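Local coordinates for protein Tni2 (Pseudomonas fluorescens, PDB 6B12) that probably acts as an immunity protein, binding and neutralising a partner toxin, the NAD-degrading type VI secretion effector Tne2, at residues Phe5-Glu10 with Val35-Arg40; Ile91-Gln96 with Gly144-Ile149; Ser120-Met125 with Val137-Ser142. All blocks are in the same frame, centred on the assembly; numbering follows the deposited sequence.

Contact 1: Phe5-Glu10 with Val35-Arg40; sequences FERIRE and VEARWR
Strands 5-9 and 34-41 run antiparallel here as neighbours in a sheet near the N-terminus, the N-to-C directions of the two short segments 161° apart. Two backbone bonds pair E6 with R38: E6 N donates to R38 O and R38 N to E6 O, each 2.8 Å and nearly along the acceptor's C=O axis. On the face carrying E6, I8, E36 and R38, the E6 and R38 side chains lie alongside each other. E6 extends beyond CG, whereas R38, with CG anti to the backbone N (chi1 167°), bends at chi3. This places R38 NH2 2.8 Å from E6 OE1 in a salt bridge that uses the anti lone pair of the carboxylate oxygen and lies in the guanidinium plane. I8 CD1 lies over one face of that guanidinium, 3.8 Å from R38 CZ and over the group's centre, and also touches E36 CG at 3.7 Å. The strand pairing is interrupted by a classic beta bulge, in which V35 and E36 both face I8. I8 O receives a good bond from V35 N (2.9 Å) and a weak one from E36 N, while I8 N donates to E36 O. On the other face, the F5 ring meets A37 through CE1 and CB at 4.0 Å, and both side chains continue onto A56 of strand 54-58. R7 shares A37's face, but its chain bends at chi3 and leads away, and its NH1 bonds a polar side chain on the chain of another protein. D16 lies close to E6 OE2, so R38 probably offsets some of the repulsion between those two acids.

Contact 2: Ile91-Gln96 with Gly144-Ile149; sequences IRIADQ and GDIVSI
I93, in the segment I91-Q96, carries much of this contact, and its side chain can be traced outward. From CB, CG1 leaves anti to the carbonyl carbon (chi1 -57°), while CG2 stands anti to the backbone N. CG2 is the branch that meets I146, lying 4.2 Å from I146 CG1 as the two isoleucines cross obliquely. Beyond CG1, which serves as a spacer, a second turn (chi2 -58°) sends CD1 to the backbone of G144, 3.4 Å from G144 O. L80, V82, I139 and Y108 also pack on I93, so this side chain is wedged between strand 78-84 (L80, V82) and the sheet carrying Y108 and I139.

G144 is approached a second time, by I91 CD1, 3.8 Å from G144 CA. Its positive phi (78°) belongs to a G1 beta bulge in which G144 and D145 both face D140. Farther along, I146 CD1 reaches A94 O at 3.9 Å, an oxygen that accepts a hydrogen bond from Y108 OH.

Polar linkage between the segments runs through a water, which donates to both R92 O and G144 O at 3.0 Å each. With direct hydrogen bonds absent and methyl tips doing the touching, the two sheet edges are held by van der Waals fit plus one bridging water, and I91 CD1 packs directly on the G144 backbone.

Contact 3: Ser120-Met125 with Val137-Ser142; sequences SIFTCM and VDIDAS
The F122 ring has I139 over one face and A141 at its edge. I139 CB lies 4.0 Å from the F122 ring centroid, 25° off the normal, a CH-pi contact shifted toward the rim. I139 CG2 adds to it at 3.6 Å from F122 CE1, while A141 CB approaches that same CE1 near the ring plane. F122 CG occupies the crowded position between backbone N and carbonyl carbon (chi1 67°), which swings the ring across toward I139. V82 and V59 also touch F122, placing the ring in the core of the fold.

The other flat groups are the carboxylates of D138 and D140, and hydroxyls meet both from above the plane. T123 OG1 donates to D138 OD1 at 2.7 Å, the two side chains lying alongside each other and pointing the same way. S120 OG donates to D140 OD1, also at 2.7 Å. D140 OD1 further accepts from S142 OG and from S142 N, the latter closing an Asx turn as strand 134-140 ends.

All this decorates a beta hairpin, strands 121-128 and 134-140. Backbone bonds pair F122 with I139 in both directions, with I139 N donating to F122 O at 2.8 Å, and C124 with V137 likewise; A141 N to S120 O extends the pairing past the strand end.

D138 OD1 also forms a salt bridge with R136, and Q116 bonds OD2, so the charge of this buried acid is probably well compensated. Three donors on D140 OD1 would favour its charged form.

How the contacts relate
Contacts 2 and 3 adjoin, their centres 8 Å apart, whereas contact 1 lies across the chain's centre from both, 24 Å from contact 2 and 21 Å from contact 3, centre to centre. Strands 134-140 and 145-152 are sheet neighbours: V147 N lies 2.7 Å from D138 O and S148 O 2.9 Å from D138 N, probable hydrogen bonds at a classic beta bulge. I93 of contact 2 also packs on I139 of contact 3. Contact 1 does not touch either, with nearest atoms about 11 and 12 Å away. It alone of the three meets the other protein of the assembly, through R7 and R9.

Contact 1: Phe5-Glu10 with Val35-Arg40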
loop_
_atom_site.group_PDB
_atom_site.type_symbol
_atom_site.label_atom_id
_atom_site.label_comp_id
_atom_site.label_asym_id
_atom_site.label_seq_id
_atom_site.Cartn_x
_atom_site.Cartn_y
_atom_site.Cartn_z
ATOM N N PHE C 5 -4.620 20.700 -3.875
ATOM C CA PHE C 5 -3.821 19.549 -4.307
ATOM C C PHE C 5 -4.692 18.582 -5.102
ATOM O O PHE C 5 -5.672 18.038 -4.577
ATOM C CB PHE C 5 -3.239 18.867 -3.084
ATOM C CG PHE C 5 -2.639 17.518 -3.360
ATOM C CD1 PHE C 5 -1.453 17.416 -4.049
ATOM C CD2 PHE C 5 -3.227 16.372 -2.853
ATOM C CE1 PHE C 5 -0.865 16.156 -4.288
ATOM C CE2 PHE C 5 -2.659 15.109 -3.080
ATOM C CZ PHE C 5 -1.471 15.014 -3.791
ATOM N N GLU C 6 -4.339 18.372 -6.363
ATOM C CA GLU C 6 -5.143 17.570 -7.279
ATOM C C GLU C 6 -4.249 16.547 -7.953
ATOM O O GLU C 6 -3.102 16.841 -8.297
ATOM C CB GLU C 6 -5.859 18.458 -8.336
ATOM C CG GLU C 6 -6.978 19.224 -7.687
ATOM C CD GLU C 6 -7.798 20.118 -8.638
ATOM O OE1 GLU C 6 -7.289 20.538 -9.692
ATOM O OE2 GLU C 6 -8.947 20.407 -8.282
ATOM N N ARG C 7 -4.771 15.338 -8.115
ATOM C CA ARG C 7 -4.066 14.274 -8.812
ATOM C C ARG C 7 -4.841 13.959 -10.080
ATOM O O ARG C 7 -6.055 13.772 -10.029
ATOM C CB ARG C 7 -3.950 13.044 -7.921
ATOM C CG ARG C 7 -2.883 13.194 -6.856
ATOM C CD ARG C 7 -3.163 12.233 -5.732
ATOM N NE ARG C 7 -4.306 12.680 -4.943
ATOM C CZ ARG C 7 -5.112 11.878 -4.253
ATOM N NH1 ARG C 7 -4.923 10.570 -4.263
ATOM N NH2 ARG C 7 -6.110 12.388 -3.526
ATOM N N ILE C 8 -4.157 13.929 -11.213
ATOM C CA ILE C 8 -4.821 13.803 -12.503
ATOM C C ILE C 8 -4.494 12.417 -13.049
ATOM O O ILE C 8 -3.323 12.070 -13.232
ATOM C CB ILE C 8 -4.416 14.912 -13.485
ATOM C CG1 ILE C 8 -4.803 16.314 -12.935
ATOM C CG2 ILE C 8 -5.178 14.756 -14.786
ATOM C CD1 ILE C 8 -3.687 16.969 -12.181
ATOM N N ARG C 9 -5.522 11.616 -13.250
ATOM C CA ARG C 9 -5.340 10.271 -13.796
ATOM C C ARG C 9 -4.984 10.323 -15.283
ATOM O O ARG C 9 -5.230 11.308 -15.977
ATOM C CB ARG C 9 -6.619 9.458 -13.604
ATOM C CG ARG C 9 -6.925 9.152 -12.145
ATOM C CD ARG C 9 -8.425 8.869 -11.911
ATOM N NE ARG C 9 -9.075 8.036 -12.927
ATOM C CZ ARG C 9 -9.549 6.804 -12.710
ATOM N NH1 ARG C 9 -9.412 6.229 -11.520
ATOM N NH2 ARG C 9 -10.158 6.132 -13.687
ATOM N N GLU C 10 -4.395 9.224 -15.779
ATOM C CA GLU C 10 -4.089 9.159 -17.203
ATOM C C GLU C 10 -5.337 9.391 -18.053
ATOM O O GLU C 10 -5.233 9.885 -19.185
ATOM C CB GLU C 10 -3.467 7.803 -17.543
ATOM C CG GLU C 10 -3.035 7.657 -19.001
ATOM C CD GLU C 10 -2.531 6.246 -19.298
ATOM O OE1 GLU C 10 -1.301 6.064 -19.414
ATOM O OE2 GLU C 10 -3.375 5.328 -19.379
ATOM N N VAL C 35 -0.871 10.456 -13.420
ATOM C CA VAL C 35 0.277 10.953 -14.158
ATOM C C VAL C 35 0.680 12.358 -13.746
ATOM O O VAL C 35 1.737 12.826 -14.187
ATOM C CB VAL C 35 0.031 10.900 -15.681
ATOM C CG1 VAL C 35 -0.163 9.427 -16.124
ATOM C CG2 VAL C 35 -1.186 11.750 -16.082
ATOM N N GLU C 36 -0.129 13.056 -12.948
ATOM C CA GLU C 36 0.247 14.403 -12.537
ATOM C C GLU C 36 -0.297 14.689 -11.146
ATOM O O GLU C 36 -1.428 14.303 -10.829
ATOM C CB GLU C 36 -0.268 15.470 -13.512
ATOM C CG GLU C 36 -0.043 16.891 -12.952
ATOM C CD GLU C 36 -0.311 17.972 -13.941
ATOM O OE1 GLU C 36 -0.529 17.644 -15.118
ATOM O OE2 GLU C 36 -0.312 19.156 -13.520
ATOM N N ALA C 37 0.531 15.336 -10.314
ATOM C CA ALA C 37 0.090 15.944 -9.067
ATOM C C ALA C 37 0.321 17.440 -9.189
ATOM O O ALA C 37 1.398 17.863 -9.619
ATOM C CB ALA C 37 0.848 15.384 -7.867
ATOM N N ARG C 38 -0.697 18.231 -8.866
ATOM C CA ARG C 38 -0.641 19.673 -9.034
ATOM C C ARG C 38 -1.134 20.325 -7.752
ATOM O O ARG C 38 -2.013 19.784 -7.072
ATOM C CB ARG C 38 -1.511 20.066 -10.253
ATOM C CG ARG C 38 -1.862 21.498 -10.454
ATOM C CD ARG C 38 -2.756 21.602 -11.711
ATOM N NE ARG C 38 -4.114 21.081 -11.513
ATOM C CZ ARG C 38 -4.884 20.579 -12.477
ATOM N NH1 ARG C 38 -4.439 20.494 -13.729
ATOM N NH2 ARG C 38 -6.106 20.143 -12.189
ATOM N N TRP C 39 -0.564 21.481 -7.405
ATOM C CA TRP C 39 -0.999 22.169 -6.186
ATOM C C TRP C 39 -0.642 23.644 -6.268
ATOM O O TRP C 39 0.143 24.070 -7.117
ATOM C CB TRP C 39 -0.371 21.548 -4.919
ATOM C CG TRP C 39 1.160 21.692 -4.846
ATOM C CD1 TRP C 39 1.862 22.647 -4.159
ATOM C CD2 TRP C 39 2.142 20.847 -5.474
ATOM N NE1 TRP C 39 3.220 22.453 -4.321
ATOM C CE2 TRP C 39 3.418 21.362 -5.136
ATOM C CE3 TRP C 39 2.061 19.721 -6.317
ATOM C CZ2 TRP C 39 4.600 20.788 -5.589
ATOM C CZ3 TRP C 39 3.244 19.152 -6.771
ATOM C CH2 TRP C 39 4.494 19.685 -6.404
ATOM N N ARG C 40 -1.236 24.432 -5.355
ATOM C CA ARG C 40 -0.899 25.842 -5.238
ATOM C C ARG C 40 0.034 26.077 -4.053
ATOM O O ARG C 40 -0.163 25.511 -2.976
ATOM C CB ARG C 40 -2.154 26.704 -5.062
ATOM C CG ARG C 40 -1.809 28.171 -5.000
ATOM C CD ARG C 40 -3.042 29.075 -4.974
ATOM N NE ARG C 40 -3.882 28.857 -3.802
ATOM C CZ ARG C 40 -3.690 29.431 -2.611
ATOM N NH1 ARG C 40 -2.668 30.264 -2.391
ATOM N NH2 ARG C 40 -4.527 29.158 -1.622
HETATM O O HOH W 1 -4.922 22.501 -8.536
#

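Contact 2: Ile91-Gln96 with Gly144-Ile149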
loop_
_atom_site.group_PDB
_atom_site.type_symbol
_atom_site.label_atom_id
_atom_site.label_comp_id
_atom_site.label_asym_id
_atom_site.label_seq_id
_atom_site.Cartn_x
_atom_site.Cartn_y
_atom_site.Cartn_z
ATOM N N ILE C 91 14.318 15.654 -2.028
ATOM C CA ILE C 91 15.248 14.708 -1.420
ATOM C C ILE C 91 14.788 13.304 -1.776
ATOM O O ILE C 91 13.621 12.963 -1.584
ATOM C CB ILE C 91 15.308 14.859 0.112
ATOM C CG1 ILE C 91 15.623 16.302 0.503
ATOM C CG2 ILE C 91 16.347 13.872 0.703
ATOM C CD1 ILE C 91 15.497 16.576 2.001
ATOM N N ARG C 92 15.704 12.487 -2.264
ATOM C CA ARG C 92 15.418 11.080 -2.481
ATOM C C ARG C 92 15.550 10.333 -1.157
ATOM O O ARG C 92 16.578 10.440 -0.470
ATOM C CB ARG C 92 16.394 10.513 -3.521
ATOM C CG ARG C 92 16.193 9.037 -3.850
ATOM C CD ARG C 92 17.308 8.553 -4.755
ATOM N NE ARG C 92 17.198 7.126 -5.042
ATOM C CZ ARG C 92 17.525 6.162 -4.190
ATOM N NH1 ARG C 92 17.988 6.458 -2.976
ATOM N NH2 ARG C 92 17.407 4.888 -4.561
ATOM N N ILE C 93 14.508 9.597 -0.780
ATOM C CA ILE C 93 14.529 8.856 0.474
ATOM C C ILE C 93 15.231 7.518 0.245
ATOM O O ILE C 93 15.010 6.848 -0.772
ATOM C CB ILE C 93 13.094 8.661 1.001
ATOM C CG1 ILE C 93 12.357 10.002 1.185
ATOM C CG2 ILE C 93 13.090 7.793 2.265
ATOM C CD1 ILE C 93 13.063 10.987 2.131
ATOM N N ALA C 94 16.077 7.116 1.195
ATOM C CA ALA C 94 16.819 5.866 1.055
ATOM C C ALA C 94 15.869 4.670 0.944
ATOM O O ALA C 94 14.912 4.557 1.715
ATOM C CB ALA C 94 17.760 5.693 2.253
ATOM N N ASP C 95 16.124 3.772 -0.026
ATOM C CA ASP C 95 15.403 2.499 -0.065
ATOM C C ASP C 95 16.355 1.308 0.044
ATOM O O ASP C 95 16.017 0.185 -0.356
ATOM C CB ASP C 95 14.485 2.376 -1.292
ATOM C CG ASP C 95 15.188 2.621 -2.621
ATOM O OD1 ASP C 95 16.409 2.418 -2.728
ATOM O OD2 ASP C 95 14.478 2.996 -3.583
ATOM N N GLN C 96 17.543 1.536 0.581
ATOM C CA GLN C 96 18.388 0.476 1.121
ATOM C C GLN C 96 18.483 0.757 2.609
ATOM O O GLN C 96 19.050 1.779 3.015
ATOM C CB GLN C 96 19.760 0.453 0.454
ATOM C CG GLN C 96 19.713 -0.141 -0.924
ATOM C CD GLN C 96 21.042 -0.091 -1.625
ATOM O OE1 GLN C 96 22.071 0.216 -1.021
ATOM N NE2 GLN C 96 21.031 -0.395 -2.913
ATOM N N GLY C 144 13.887 15.163 5.766
ATOM C CA GLY C 144 14.171 14.215 4.719
ATOM C C GLY C 144 14.766 12.924 5.219
ATOM O O GLY C 144 15.263 12.137 4.400
ATOM N N ASP C 145 14.708 12.662 6.527
ATOM C CA ASP C 145 15.345 11.494 7.111
ATOM C C ASP C 145 14.345 10.471 7.635
ATOM O O ASP C 145 13.273 10.798 8.135
ATOM C CB ASP C 145 16.289 11.896 8.233
ATOM C CG ASP C 145 17.493 12.643 7.714
ATOM O OD1 ASP C 145 17.811 12.504 6.507
ATOM O OD2 ASP C 145 18.108 13.361 8.504
ATOM N N ILE C 146 14.715 9.206 7.520
ATOM C CA ILE C 146 13.894 8.159 8.101
ATOM C C ILE C 146 13.912 8.270 9.615
ATOM O O ILE C 146 14.964 8.489 10.233
ATOM C CB ILE C 146 14.399 6.788 7.635
ATOM C CG1 ILE C 146 14.092 6.669 6.147
ATOM C CG2 ILE C 146 13.753 5.709 8.470
ATOM C CD1 ILE C 146 14.786 5.510 5.468
ATOM N N VAL C 147 12.733 8.136 10.212
ATOM C CA VAL C 147 12.560 8.176 11.660
ATOM C C VAL C 147 12.652 6.791 12.253
ATOM O O VAL C 147 13.444 6.560 13.170
ATOM C CB VAL C 147 11.206 8.841 12.006
ATOM C CG1 VAL C 147 10.905 8.709 13.491
ATOM C CG2 VAL C 147 11.220 10.301 11.594
ATOM N N SER C 148 11.893 5.844 11.698
ATOM C CA SER C 148 11.870 4.489 12.230
ATOM C C SER C 148 11.380 3.514 11.181
ATOM O O SER C 148 10.687 3.887 10.223
ATOM C CB SER C 148 10.977 4.380 13.457
ATOM O OG SER C 148 9.677 4.772 13.088
ATOM N N ILE C 149 11.731 2.244 11.398
ATOM C CA ILE C 149 11.290 1.142 10.560
ATOM C C ILE C 149 10.708 0.063 11.461
ATOM O O ILE C 149 11.293 -0.263 12.498
ATOM C CB ILE C 149 12.453 0.567 9.728
ATOM C CG1 ILE C 149 13.141 1.663 8.902
ATOM C CG2 ILE C 149 11.965 -0.545 8.839
ATOM C CD1 ILE C 149 14.616 1.317 8.535
HETATM O O HOH W 2 17.253 11.017 2.420
#

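Contact 3: Ser120-Met125 with Val137-Ser142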
loop_
_atom_site.group_PDB
_atom_site.type_symbol
_atom_site.label_atom_id
_atom_site.label_comp_id
_atom_site.label_asym_id
_atom_site.label_seq_id
_atom_site.Cartn_x
_atom_site.Cartn_y
_atom_site.Cartn_z
ATOM N N SER C 120 4.950 16.609 10.434
ATOM C CA SER C 120 5.975 16.456 9.411
ATOM C C SER C 120 6.257 14.991 9.071
ATOM O O SER C 120 6.941 14.735 8.081
ATOM C CB SER C 120 7.281 17.108 9.858
ATOM O OG SER C 120 7.830 16.411 10.979
ATOM N N ILE C 121 5.721 14.041 9.834
ATOM C CA ILE C 121 6.012 12.615 9.629
ATOM C C ILE C 121 4.957 12.008 8.722
ATOM O O ILE C 121 3.758 12.182 8.956
ATOM C CB ILE C 121 6.060 11.861 10.969
ATOM C CG1 ILE C 121 7.181 12.419 11.851
ATOM C CG2 ILE C 121 6.303 10.362 10.729
ATOM C CD1 ILE C 121 7.153 11.914 13.322
ATOM N N PHE C 122 5.404 11.252 7.709
ATOM C CA PHE C 122 4.512 10.425 6.909
ATOM C C PHE C 122 5.055 9.000 6.912
ATOM O O PHE C 122 6.175 8.735 7.369
ATOM C CB PHE C 122 4.362 10.966 5.477
ATOM C CG PHE C 122 5.628 10.886 4.668
ATOM C CD1 PHE C 122 6.593 11.881 4.752
ATOM C CD2 PHE C 122 5.838 9.811 3.804
ATOM C CE1 PHE C 122 7.756 11.812 4.002
ATOM C CE2 PHE C 122 7.018 9.714 3.048
ATOM C CZ PHE C 122 7.969 10.706 3.128
ATOM N N THR C 123 4.241 8.073 6.421
ATOM C CA THR C 123 4.591 6.654 6.429
ATOM C C THR C 123 4.545 6.100 5.017
ATOM O O THR C 123 3.569 6.305 4.297
ATOM C CB THR C 123 3.618 5.860 7.304
ATOM O OG1 THR C 123 3.648 6.351 8.650
ATOM C CG2 THR C 123 4.005 4.377 7.314
ATOM N N CYS C 124 5.576 5.341 4.634
ATOM C CA CYS C 124 5.546 4.650 3.355
ATOM C C CYS C 124 5.888 3.191 3.607
ATOM O O CYS C 124 6.761 2.875 4.435
ATOM C CB CYS C 124 6.512 5.293 2.362
ATOM S SG CYS C 124 6.290 4.765 0.638
HETATM N N MSE C 125 5.145 2.317 2.941
HETATM C CA MSE C 125 5.282 0.879 3.142
HETATM C C MSE C 125 6.362 0.378 2.195
HETATM O O MSE C 125 6.335 0.674 1.008
HETATM C CB MSE C 125 3.935 0.185 2.907
HETATM C CG MSE C 125 2.806 0.755 3.745
HETATM SE SE MSE C 125 3.179 0.715 5.675
HETATM C CE MSE C 125 3.451 -1.177 5.726
ATOM N N VAL C 137 7.748 2.362 7.249
ATOM C CA VAL C 137 8.864 3.304 7.333
ATOM C C VAL C 137 8.293 4.693 7.572
ATOM O O VAL C 137 7.627 5.263 6.704
ATOM C CB VAL C 137 9.745 3.272 6.079
ATOM C CG1 VAL C 137 10.971 4.210 6.259
ATOM C CG2 VAL C 137 10.209 1.844 5.799
ATOM N N ASP C 138 8.536 5.226 8.758
ATOM C CA ASP C 138 8.123 6.581 9.089
ATOM C C ASP C 138 9.263 7.531 8.761
ATOM O O ASP C 138 10.419 7.267 9.104
ATOM C CB ASP C 138 7.757 6.686 10.571
ATOM C CG ASP C 138 6.412 6.042 10.897
ATOM O OD1 ASP C 138 5.789 5.394 10.017
ATOM O OD2 ASP C 138 5.963 6.178 12.047
ATOM N N ILE C 139 8.925 8.643 8.111
ATOM C CA ILE C 139 9.893 9.566 7.533
ATOM C C ILE C 139 9.523 10.986 7.962
ATOM O O ILE C 139 8.356 11.362 7.886
ATOM C CB ILE C 139 9.908 9.442 5.994
ATOM C CG1 ILE C 139 10.351 8.015 5.599
ATOM C CG2 ILE C 139 10.831 10.494 5.350
ATOM C CD1 ILE C 139 9.791 7.549 4.257
ATOM N N ASP C 140 10.509 11.750 8.427
ATOM C CA ASP C 140 10.311 13.152 8.806
ATOM C C ASP C 140 10.538 14.007 7.567
ATOM O O ASP C 140 11.683 14.213 7.145
ATOM C CB ASP C 140 11.281 13.534 9.920
ATOM C CG ASP C 140 11.103 14.968 10.407
ATOM O OD1 ASP C 140 10.224 15.694 9.891
ATOM O OD2 ASP C 140 11.865 15.327 11.328
ATOM N N ALA C 141 9.457 14.514 6.980
ATOM C CA ALA C 141 9.615 15.338 5.783
ATOM C C ALA C 141 10.347 16.640 6.055
ATOM O O ALA C 141 10.841 17.253 5.105
ATOM C CB ALA C 141 8.252 15.681 5.146
ATOM N N SER C 142 10.359 17.125 7.303
ATOM C CA SER C 142 11.033 18.387 7.564
ATOM C C SER C 142 12.550 18.249 7.495
ATOM O O SER C 142 13.249 19.258 7.353
ATOM C CB SER C 142 10.598 18.955 8.928
ATOM O OG SER C 142 11.116 18.168 9.984
#